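Local atomic coordinates of UDP-N-acetylglucosamine 2-epimerase (Listeria monocytogenes, PDB entry 3OT5), a protein that probably interconverts UDP-N-acetylglucosamine and UDP-N-acetylmannosamine by inverting the configuration at C2 of the sugar. Residues Pro38-Leu46 / Leu119-Ser127; Arg225-Asn236 / Phe298-Asp308. All coordinates share one frame; numbering follows the deposited sequence.

Contact 1 (Pro38-Leu46 / Leu119-Ser127); sequences PEAIKMAPL and LVHGDTTTS
The imidazole ring of H121 has M43 at its edge, with SD near the ring plane and 4.8 Å from the centroid. K42 CD and E39 CG approach the ring obliquely. CD of K42 is 3.2 Å from H121 NE2, and the two side chains cross at about a right angle. The K42 chain is extended beyond CG (chi2 -177°), which carries the amine past the ring to a salt bridge with E145. The carboxylate of E39 stands 81° from the plane of the ring. T124 OG1 donates to E39 OE2 over 2.5 Å, coming from above the carboxylate plane. A water donates to E39 OE1 at 2.6 Å and also to S127 OG, and G35 N binds OE1 as well. S127 OG in turn donates to H121 O in a bond modelled very short, so its exact length is doubtful.

Further along helix 37-51, M43 CE lies 3.9 Å from L119 CB and L46 CD2 packs on L119 CD1. The strand leaves through a type II' turn from H121 to T124, and T124 is the N-cap of helix 125-136. This is strand-turn-helix geometry of a Rossmann-like domain. E39 thus places a buried carboxylate, met by hydroxyl, water and backbone donors, at the N-terminal end of that helix, whose dipole would probably stabilise a negative charge there.

Contact 2 (Arg225-Asn236 / Phe298-Asp308); sequences RLILMTAHRREN and FLRKSYLVFTD
Y303 N donates to L226 O over 2.7 Å, in a nearly straight bond. It starts the parallel pairing of strands 225-229 and 302-307 just where the chain turns a corner. L228 bonds twice to strand 302-307, its N to L304 O and its O to F306 N, and T230 N continues to F306 O.

At the corner the Y303 ring carries R225 on one face. R225 CD sits 3.7 Å from the centroid in a CH-pi contact. R225 CZ is 5.0 Å away, in cation-pi range, but the guanidinium is turned 63° from the ring and does not stack flat. The bend at chi3 (-66°) turns the guanidinium on toward L359 O and D257, while Y303 OH bonds L358 O.

These are the first and fourth strands in a parallel sheet of order 3-2-1-4-5-6, the neighbouring central strands of a Rossmann fold. On one face I227 CG2 meets the edge of the F306 ring, 3.8 Å from CD2, and M229 CG touches F306 CB. On the other face L228 CD2 packs at 3.8 Å on L299 CD1 from helix 292-301. There S302 OG bonds back to F298 O from above its carbonyl plane.

At the C-terminal end of the pairing T307 OG1 donates to T230 OG1 at 2.8 Å, and S309 N also bonds T307 OG1. Past the strands D308 OD1 takes H232 N at 3.0 Å through its syn lone pair, which ties the loop after strand 225-229 to the end of strand 302-307.

In the fold
The two contacts belong to different Rossmann-like halves of one chain. Contact 1 lies in the half built on the sheet with strand 28-34, and contact 2 in the half built on the sheet with strand 225-229. Their centres are 24 Å apart and their nearest atoms about 11 Å, so they do not touch. Along the chain, both segments of contact 1 come before those of contact 2. Both involve the fourth strand of their sheet, 117-121 or 302-307. Contact 1 joins it to the helix after the first strand, and contact 2 to the first strand itself. In this family the active site lies between the two halves.

Contact 1 (Pro38-Leu46 / Leu119-Ser127)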
loop_
_atom_site.group_PDB
_atom_site.type_symbol
_atom_site.label_atom_id
_atom_site.label_comp_id
_atom_site.label_asym_id
_atom_site.label_seq_id
_atom_site.Cartn_x
_atom_site.Cartn_y
_atom_site.Cartn_z
ATOM N N PRO A 38 -7.032 -1.184 4.073
ATOM C CA PRO A 38 -5.648 -0.965 3.637
ATOM C C PRO A 38 -4.680 -0.812 4.818
ATOM O O PRO A 38 -3.564 -1.315 4.752
ATOM C CB PRO A 38 -5.741 0.328 2.822
ATOM C CG PRO A 38 -7.145 0.343 2.326
ATOM C CD PRO A 38 -7.956 -0.222 3.447
ATOM N N GLU A 39 -5.095 -0.121 5.886
ATOM C CA GLU A 39 -4.232 0.010 7.060
ATOM C C GLU A 39 -4.001 -1.360 7.665
ATOM O O GLU A 39 -2.892 -1.681 8.094
ATOM C CB GLU A 39 -4.816 0.929 8.130
ATOM C CG GLU A 39 -4.686 2.406 7.857
ATOM C CD GLU A 39 -5.160 3.260 9.023
ATOM O OE1 GLU A 39 -6.099 2.861 9.730
ATOM O OE2 GLU A 39 -4.605 4.347 9.228
ATOM N N ALA A 40 -5.060 -2.166 7.686
ATOM C CA ALA A 40 -4.998 -3.517 8.244
ATOM C C ALA A 40 -3.921 -4.353 7.549
ATOM O O ALA A 40 -3.144 -5.048 8.187
ATOM C CB ALA A 40 -6.350 -4.187 8.122
ATOM N N ILE A 41 -3.895 -4.265 6.233
ATOM C CA ILE A 41 -2.935 -4.982 5.426
ATOM C C ILE A 41 -1.512 -4.491 5.648
ATOM O O ILE A 41 -0.585 -5.296 5.650
ATOM C CB ILE A 41 -3.319 -4.881 3.923
ATOM C CG1 ILE A 41 -4.585 -5.703 3.680
ATOM C CG2 ILE A 41 -2.193 -5.392 3.032
ATOM C CD1 ILE A 41 -5.118 -5.625 2.265
ATOM N N LYS A 42 -1.344 -3.182 5.825
ATOM C CA LYS A 42 -0.032 -2.582 6.056
ATOM C C LYS A 42 0.440 -2.694 7.508
ATOM O O LYS A 42 1.633 -2.636 7.749
ATOM C CB LYS A 42 -0.011 -1.097 5.645
ATOM C CG LYS A 42 -0.128 -0.836 4.144
ATOM C CD LYS A 42 -0.016 0.657 3.813
ATOM C CE LYS A 42 0.050 0.890 2.305
ATOM N NZ LYS A 42 0.084 2.349 1.915
ATOM N N MET A 43 -0.480 -2.833 8.463
ATOM C CA MET A 43 -0.115 -2.953 9.884
ATOM C C MET A 43 -0.008 -4.408 10.336
ATOM O O MET A 43 0.772 -4.709 11.243
ATOM C CB MET A 43 -1.102 -2.201 10.795
ATOM C CG MET A 43 -1.054 -0.685 10.638
ATOM S SD MET A 43 0.469 0.090 11.217
ATOM C CE MET A 43 0.191 0.132 12.979
ATOM N N ALA A 44 -0.774 -5.298 9.708
ATOM C CA ALA A 44 -0.739 -6.732 10.052
ATOM C C ALA A 44 0.685 -7.310 10.126
ATOM O O ALA A 44 1.031 -7.939 11.120
ATOM C CB ALA A 44 -1.581 -7.545 9.074
ATOM N N PRO A 45 1.523 -7.080 9.087
ATOM C CA PRO A 45 2.882 -7.612 9.095
ATOM C C PRO A 45 3.677 -7.172 10.315
ATOM O O PRO A 45 4.477 -7.931 10.852
ATOM C CB PRO A 45 3.505 -7.014 7.823
ATOM C CG PRO A 45 2.408 -6.652 6.989
ATOM C CD PRO A 45 1.300 -6.236 7.912
ATOM N N LEU A 46 3.456 -5.933 10.724
ATOM C CA LEU A 46 4.122 -5.365 11.877
ATOM C C LEU A 46 3.617 -6.099 13.121
ATOM O O LEU A 46 4.402 -6.470 14.009
ATOM C CB LEU A 46 3.830 -3.867 11.930
ATOM C CG LEU A 46 4.641 -2.940 12.831
ATOM C CD1 LEU A 46 6.137 -3.100 12.569
ATOM C CD2 LEU A 46 4.192 -1.496 12.577
ATOM N N LEU A 119 1.236 2.708 17.899
ATOM C CA LEU A 119 1.623 2.838 16.504
ATOM C C LEU A 119 0.408 3.155 15.676
ATOM O O LEU A 119 -0.595 2.424 15.709
ATOM C CB LEU A 119 2.291 1.573 15.967
ATOM C CG LEU A 119 3.533 1.110 16.717
ATOM C CD1 LEU A 119 4.024 -0.219 16.146
ATOM C CD2 LEU A 119 4.615 2.188 16.677
ATOM N N VAL A 120 0.497 4.273 14.960
ATOM C CA VAL A 120 -0.563 4.717 14.072
ATOM C C VAL A 120 0.048 4.677 12.685
ATOM O O VAL A 120 1.291 4.782 12.505
ATOM C CB VAL A 120 -1.098 6.112 14.446
ATOM C CG1 VAL A 120 -1.684 6.099 15.923
ATOM C CG2 VAL A 120 -0.021 7.144 14.315
ATOM N N HIS A 121 -0.807 4.516 11.694
ATOM C CA HIS A 121 -0.335 4.408 10.348
ATOM C C HIS A 121 -0.792 5.502 9.405
ATOM O O HIS A 121 -1.948 5.944 9.424
ATOM C CB HIS A 121 -0.808 3.083 9.751
ATOM C CG HIS A 121 -0.333 2.863 8.352
ATOM N ND1 HIS A 121 -0.883 3.519 7.271
ATOM C CD2 HIS A 121 0.654 2.079 7.856
ATOM C CE1 HIS A 121 -0.249 3.151 6.168
ATOM N NE2 HIS A 121 0.681 2.272 6.496
ATOM N N GLY A 122 0.148 5.907 8.561
ATOM C CA GLY A 122 -0.110 6.862 7.512
ATOM C C GLY A 122 -0.843 8.158 7.785
ATOM O O GLY A 122 -0.561 8.878 8.746
ATOM N N ASP A 123 -1.849 8.410 6.957
ATOM C CA ASP A 123 -2.540 9.680 6.975
ATOM C C ASP A 123 -4.050 9.695 7.189
ATOM O O ASP A 123 -4.711 10.698 6.896
ATOM C CB ASP A 123 -2.205 10.309 5.641
ATOM C CG ASP A 123 -2.473 9.370 4.492
ATOM O OD1 ASP A 123 -3.413 8.540 4.601
ATOM O OD2 ASP A 123 -1.761 9.472 3.471
ATOM N N THR A 124 -4.610 8.615 7.700
ATOM C CA THR A 124 -6.037 8.603 7.939
ATOM C C THR A 124 -6.379 9.462 9.140
ATOM O O THR A 124 -5.541 9.757 9.986
ATOM C CB THR A 124 -6.560 7.191 8.195
ATOM O OG1 THR A 124 -5.791 6.580 9.255
ATOM C CG2 THR A 124 -6.452 6.365 6.923
ATOM N N THR A 125 -7.637 9.833 9.228
ATOM C CA THR A 125 -8.114 10.630 10.333
ATOM C C THR A 125 -8.039 9.855 11.633
ATOM O O THR A 125 -7.769 10.430 12.686
ATOM C CB THR A 125 -9.510 11.099 10.039
ATOM O OG1 THR A 125 -9.404 11.996 8.945
ATOM C CG2 THR A 125 -10.159 11.811 11.264
ATOM N N THR A 126 -8.265 8.549 11.549
ATOM C CA THR A 126 -8.192 7.676 12.709
ATOM C C THR A 126 -6.784 7.698 13.296
ATOM O O THR A 126 -6.619 7.820 14.497
ATOM C CB THR A 126 -8.617 6.245 12.345
ATOM O OG1 THR A 126 -7.887 5.818 11.184
ATOM C CG2 THR A 126 -10.095 6.204 12.023
ATOM N N SER A 127 -5.769 7.639 12.442
ATOM C CA SER A 127 -4.384 7.671 12.904
ATOM C C SER A 127 -4.006 8.963 13.595
ATOM O O SER A 127 -3.290 8.958 14.606
ATOM C CB SER A 127 -3.433 7.434 11.746
ATOM O OG SER A 127 -3.559 6.102 11.329
HETATM O O HOH W 1 -5.932 4.461 11.793
#

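Contact 2 (Arg225-Asn236 / Phe298-Asp308)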
loop_
_atom_site.group_PDB
_atom_site.type_symbol
_atom_site.label_atom_id
_atom_site.label_comp_id
_atom_site.label_asym_id
_atom_site.label_seq_id
_atom_site.Cartn_x
_atom_site.Cartn_y
_atom_site.Cartn_z
ATOM N N ARG A 225 0.977 -15.133 -21.294
ATOM C CA ARG A 225 1.454 -14.065 -20.433
ATOM C C ARG A 225 0.286 -13.208 -19.978
ATOM O O ARG A 225 -0.420 -12.599 -20.783
ATOM C CB ARG A 225 2.507 -13.255 -21.167
ATOM C CG ARG A 225 3.720 -14.114 -21.474
ATOM C CD ARG A 225 4.746 -13.398 -22.287
ATOM N NE ARG A 225 4.276 -13.074 -23.632
ATOM C CZ ARG A 225 4.979 -12.348 -24.486
ATOM N NH1 ARG A 225 6.171 -11.882 -24.126
ATOM N NH2 ARG A 225 4.495 -12.078 -25.687
ATOM N N LEU A 226 0.095 -13.183 -18.667
ATOM C CA LEU A 226 -0.988 -12.456 -18.055
ATOM C C LEU A 226 -0.705 -10.959 -17.935
ATOM O O LEU A 226 0.310 -10.539 -17.369
ATOM C CB LEU A 226 -1.278 -13.056 -16.669
ATOM C CG LEU A 226 -2.314 -12.368 -15.763
ATOM C CD1 LEU A 226 -3.655 -12.207 -16.461
ATOM C CD2 LEU A 226 -2.477 -13.154 -14.467
ATOM N N ILE A 227 -1.599 -10.162 -18.510
ATOM C CA ILE A 227 -1.521 -8.724 -18.409
ATOM C C ILE A 227 -2.682 -8.324 -17.513
ATOM O O ILE A 227 -3.825 -8.697 -17.765
ATOM C CB ILE A 227 -1.693 -8.004 -19.710
ATOM C CG1 ILE A 227 -0.575 -8.369 -20.688
ATOM C CG2 ILE A 227 -1.697 -6.477 -19.434
ATOM C CD1 ILE A 227 -0.765 -7.765 -22.044
ATOM N N LEU A 228 -2.384 -7.576 -16.471
ATOM C CA LEU A 228 -3.398 -7.132 -15.533
ATOM C C LEU A 228 -3.540 -5.626 -15.680
ATOM O O LEU A 228 -2.543 -4.920 -15.852
ATOM C CB LEU A 228 -2.953 -7.510 -14.120
ATOM C CG LEU A 228 -3.846 -7.247 -12.914
ATOM C CD1 LEU A 228 -5.196 -7.926 -13.053
ATOM C CD2 LEU A 228 -3.115 -7.744 -11.660
ATOM N N MET A 229 -4.773 -5.135 -15.661
ATOM C CA MET A 229 -5.029 -3.705 -15.779
ATOM C C MET A 229 -6.024 -3.205 -14.728
ATOM O O MET A 229 -6.994 -3.883 -14.413
ATOM C CB MET A 229 -5.591 -3.371 -17.149
ATOM C CG MET A 229 -5.900 -1.898 -17.308
ATOM S SD MET A 229 -6.618 -1.521 -18.889
ATOM C CE MET A 229 -6.972 0.226 -18.663
ATOM N N THR A 230 -5.753 -2.025 -14.181
ATOM C CA THR A 230 -6.645 -1.377 -13.221
ATOM C C THR A 230 -6.486 0.122 -13.405
ATOM O O THR A 230 -5.395 0.614 -13.715
ATOM C CB THR A 230 -6.362 -1.746 -11.758
ATOM O OG1 THR A 230 -5.028 -1.356 -11.396
ATOM C CG2 THR A 230 -6.526 -3.235 -11.534
ATOM N N ALA A 231 -7.588 0.834 -13.246
ATOM C CA ALA A 231 -7.612 2.265 -13.369
ATOM C C ALA A 231 -8.729 2.759 -12.474
ATOM O O ALA A 231 -9.896 2.410 -12.684
ATOM C CB ALA A 231 -7.862 2.669 -14.816
ATOM N N HIS A 232 -8.377 3.533 -11.452
ATOM C CA HIS A 232 -9.385 4.068 -10.535
ATOM C C HIS A 232 -9.325 5.595 -10.353
ATOM O O HIS A 232 -10.154 6.159 -9.654
ATOM C CB HIS A 232 -9.288 3.353 -9.175
ATOM C CG HIS A 232 -9.643 1.899 -9.242
ATOM N ND1 HIS A 232 -10.923 1.434 -9.020
ATOM C CD2 HIS A 232 -8.892 0.810 -9.531
ATOM C CE1 HIS A 232 -10.943 0.120 -9.163
ATOM N NE2 HIS A 232 -9.723 -0.284 -9.474
ATOM N N ARG A 233 -8.363 6.258 -10.985
ATOM C CA ARG A 233 -8.218 7.707 -10.844
ATOM C C ARG A 233 -9.315 8.398 -11.628
ATOM O O ARG A 233 -9.609 8.029 -12.763
ATOM C CB ARG A 233 -6.880 8.177 -11.391
ATOM C CG ARG A 233 -5.655 7.523 -10.772
ATOM C CD ARG A 233 -5.261 8.056 -9.466
ATOM N NE ARG A 233 -4.927 9.471 -9.557
ATOM C CZ ARG A 233 -4.299 10.139 -8.596
ATOM N NH1 ARG A 233 -4.056 11.423 -8.745
ATOM N NH2 ARG A 233 -3.900 9.511 -7.496
ATOM N N ARG A 234 -9.899 9.418 -11.031
ATOM C CA ARG A 234 -10.963 10.154 -11.674
ATOM C C ARG A 234 -10.574 10.674 -13.059
ATOM O O ARG A 234 -11.353 10.561 -13.986
ATOM C CB ARG A 234 -11.404 11.316 -10.797
ATOM C CG ARG A 234 -12.493 12.171 -11.438
ATOM C CD ARG A 234 -12.927 13.276 -10.527
ATOM N NE ARG A 234 -13.436 12.761 -9.262
ATOM C CZ ARG A 234 -14.670 12.303 -9.072
ATOM N NH1 ARG A 234 -15.543 12.258 -10.077
ATOM N NH2 ARG A 234 -15.030 11.864 -7.869
ATOM N N GLU A 235 -9.364 11.214 -13.171
ATOM C CA GLU A 235 -8.844 11.764 -14.427
ATOM C C GLU A 235 -8.832 10.761 -15.581
ATOM O O GLU A 235 -9.116 11.120 -16.722
ATOM C CB GLU A 235 -7.420 12.295 -14.202
ATOM C CG GLU A 235 -6.432 11.240 -13.677
ATOM C CD GLU A 235 -5.039 11.799 -13.393
ATOM O OE1 GLU A 235 -4.174 11.027 -12.920
ATOM O OE2 GLU A 235 -4.808 13.002 -13.636
ATOM N N ASN A 236 -8.508 9.508 -15.266
ATOM C CA ASN A 236 -8.413 8.432 -16.259
ATOM C C ASN A 236 -9.751 7.779 -16.569
ATOM O O ASN A 236 -9.997 7.359 -17.702
ATOM C CB ASN A 236 -7.446 7.344 -15.778
ATOM C CG ASN A 236 -6.035 7.850 -15.591
ATOM O OD1 ASN A 236 -5.637 8.848 -16.173
ATOM N ND2 ASN A 236 -5.264 7.141 -14.791
ATOM N N PHE A 298 -3.091 -12.460 -8.230
ATOM C CA PHE A 298 -3.105 -12.320 -9.691
ATOM C C PHE A 298 -1.832 -11.651 -10.114
ATOM O O PHE A 298 -1.185 -12.037 -11.083
ATOM C CB PHE A 298 -4.297 -11.493 -10.180
ATOM C CG PHE A 298 -5.511 -12.308 -10.475
ATOM C CD1 PHE A 298 -5.847 -12.590 -11.794
ATOM C CD2 PHE A 298 -6.288 -12.825 -9.457
ATOM C CE1 PHE A 298 -6.951 -13.343 -12.098
ATOM C CE2 PHE A 298 -7.405 -13.588 -9.744
ATOM C CZ PHE A 298 -7.737 -13.851 -11.072
ATOM N N LEU A 299 -1.475 -10.643 -9.345
ATOM C CA LEU A 299 -0.293 -9.861 -9.582
ATOM C C LEU A 299 0.905 -10.796 -9.654
ATOM O O LEU A 299 1.722 -10.702 -10.576
ATOM C CB LEU A 299 -0.150 -8.847 -8.439
ATOM C CG LEU A 299 0.670 -7.590 -8.638
ATOM C CD1 LEU A 299 0.097 -6.797 -9.820
ATOM C CD2 LEU A 299 0.653 -6.769 -7.371
ATOM N N ARG A 300 0.988 -11.744 -8.723
ATOM C CA ARG A 300 2.123 -12.674 -8.701
ATOM C C ARG A 300 2.362 -13.420 -10.007
ATOM O O ARG A 300 3.518 -13.630 -10.396
ATOM C CB ARG A 300 1.999 -13.693 -7.562
ATOM C CG ARG A 300 3.142 -14.711 -7.567
ATOM C CD ARG A 300 3.180 -15.565 -6.339
ATOM N NE ARG A 300 4.283 -16.520 -6.396
ATOM C CZ ARG A 300 5.540 -16.254 -6.044
ATOM N NH1 ARG A 300 6.462 -17.207 -6.137
ATOM N NH2 ARG A 300 5.891 -15.047 -5.601
ATOM N N LYS A 301 1.285 -13.830 -10.679
ATOM C CA LYS A 301 1.408 -14.573 -11.938
ATOM C C LYS A 301 1.377 -13.660 -13.168
ATOM O O LYS A 301 1.450 -14.128 -14.302
ATOM C CB LYS A 301 0.298 -15.633 -12.022
ATOM C CG LYS A 301 0.369 -16.564 -13.244
ATOM C CD LYS A 301 1.722 -17.288 -13.348
ATOM C CE LYS A 301 1.773 -18.234 -14.551
ATOM N NZ LYS A 301 3.105 -18.877 -14.691
ATOM N N SER A 302 1.299 -12.355 -12.943
ATOM C CA SER A 302 1.247 -11.388 -14.034
ATOM C C SER A 302 2.616 -11.148 -14.680
ATOM O O SER A 302 3.655 -11.222 -14.020
ATOM C CB SER A 302 0.674 -10.069 -13.526
ATOM O OG SER A 302 -0.622 -10.271 -12.985
ATOM N N TYR A 303 2.598 -10.880 -15.980
ATOM C CA TYR A 303 3.805 -10.605 -16.732
ATOM C C TYR A 303 4.036 -9.103 -16.653
ATOM O O TYR A 303 5.172 -8.642 -16.586
ATOM C CB TYR A 303 3.645 -11.061 -18.185
ATOM C CG TYR A 303 4.885 -10.947 -19.040
ATOM C CD1 TYR A 303 5.854 -11.945 -19.030
ATOM C CD2 TYR A 303 5.070 -9.864 -19.898
ATOM C CE1 TYR A 303 6.998 -11.856 -19.835
ATOM C CE2 TYR A 303 6.208 -9.767 -20.711
ATOM C CZ TYR A 303 7.169 -10.764 -20.667
ATOM O OH TYR A 303 8.293 -10.668 -21.466
ATOM N N LEU A 304 2.955 -8.335 -16.665
ATOM C CA LEU A 304 3.074 -6.894 -16.561
ATOM C C LEU A 304 1.729 -6.360 -16.106
ATOM O O LEU A 304 0.695 -7.024 -16.232
ATOM C CB LEU A 304 3.532 -6.255 -17.889
ATOM C CG LEU A 304 2.513 -6.024 -19.005
ATOM C CD1 LEU A 304 1.689 -4.811 -18.639
ATOM C CD2 LEU A 304 3.171 -5.783 -20.355
ATOM N N VAL A 305 1.743 -5.166 -15.547
ATOM C CA VAL A 305 0.519 -4.565 -15.052
ATOM C C VAL A 305 0.449 -3.109 -15.437
ATOM O O VAL A 305 1.455 -2.405 -15.404
ATOM C CB VAL A 305 0.415 -4.705 -13.505
ATOM C CG1 VAL A 305 1.656 -4.186 -12.836
ATOM C CG2 VAL A 305 -0.842 -3.971 -12.950
ATOM N N PHE A 306 -0.736 -2.690 -15.862
ATOM C CA PHE A 306 -1.030 -1.306 -16.194
ATOM C C PHE A 306 -1.860 -0.813 -15.047
ATOM O O PHE A 306 -2.863 -1.418 -14.746
ATOM C CB PHE A 306 -1.927 -1.159 -17.422
ATOM C CG PHE A 306 -1.263 -1.453 -18.735
ATOM C CD1 PHE A 306 -0.492 -0.485 -19.365
ATOM C CD2 PHE A 306 -1.502 -2.654 -19.399
ATOM C CE1 PHE A 306 0.089 -0.737 -20.615
ATOM C CE2 PHE A 306 -0.933 -2.912 -20.636
ATOM C CZ PHE A 306 -0.131 -1.954 -21.245
ATOM N N THR A 307 -1.494 0.309 -14.443
ATOM C CA THR A 307 -2.263 0.807 -13.336
ATOM C C THR A 307 -2.032 2.270 -13.102
ATOM O O THR A 307 -1.079 2.857 -13.614
ATOM C CB THR A 307 -1.858 0.076 -12.015
ATOM O OG1 THR A 307 -2.819 0.327 -10.980
ATOM C CG2 THR A 307 -0.492 0.523 -11.559
ATOM N N ASP A 308 -2.962 2.871 -12.381
ATOM C CA ASP A 308 -2.816 4.240 -11.951
ATOM C C ASP A 308 -2.887 4.219 -10.409
ATOM O O ASP A 308 -3.016 5.264 -9.765
ATOM C CB ASP A 308 -3.872 5.149 -12.565
ATOM C CG ASP A 308 -5.274 4.802 -12.132
ATOM O OD1 ASP A 308 -5.444 3.912 -11.272
ATOM O OD2 ASP A 308 -6.215 5.446 -12.646
HETATM O O HOH W 2 2.106 -14.165 -16.931
#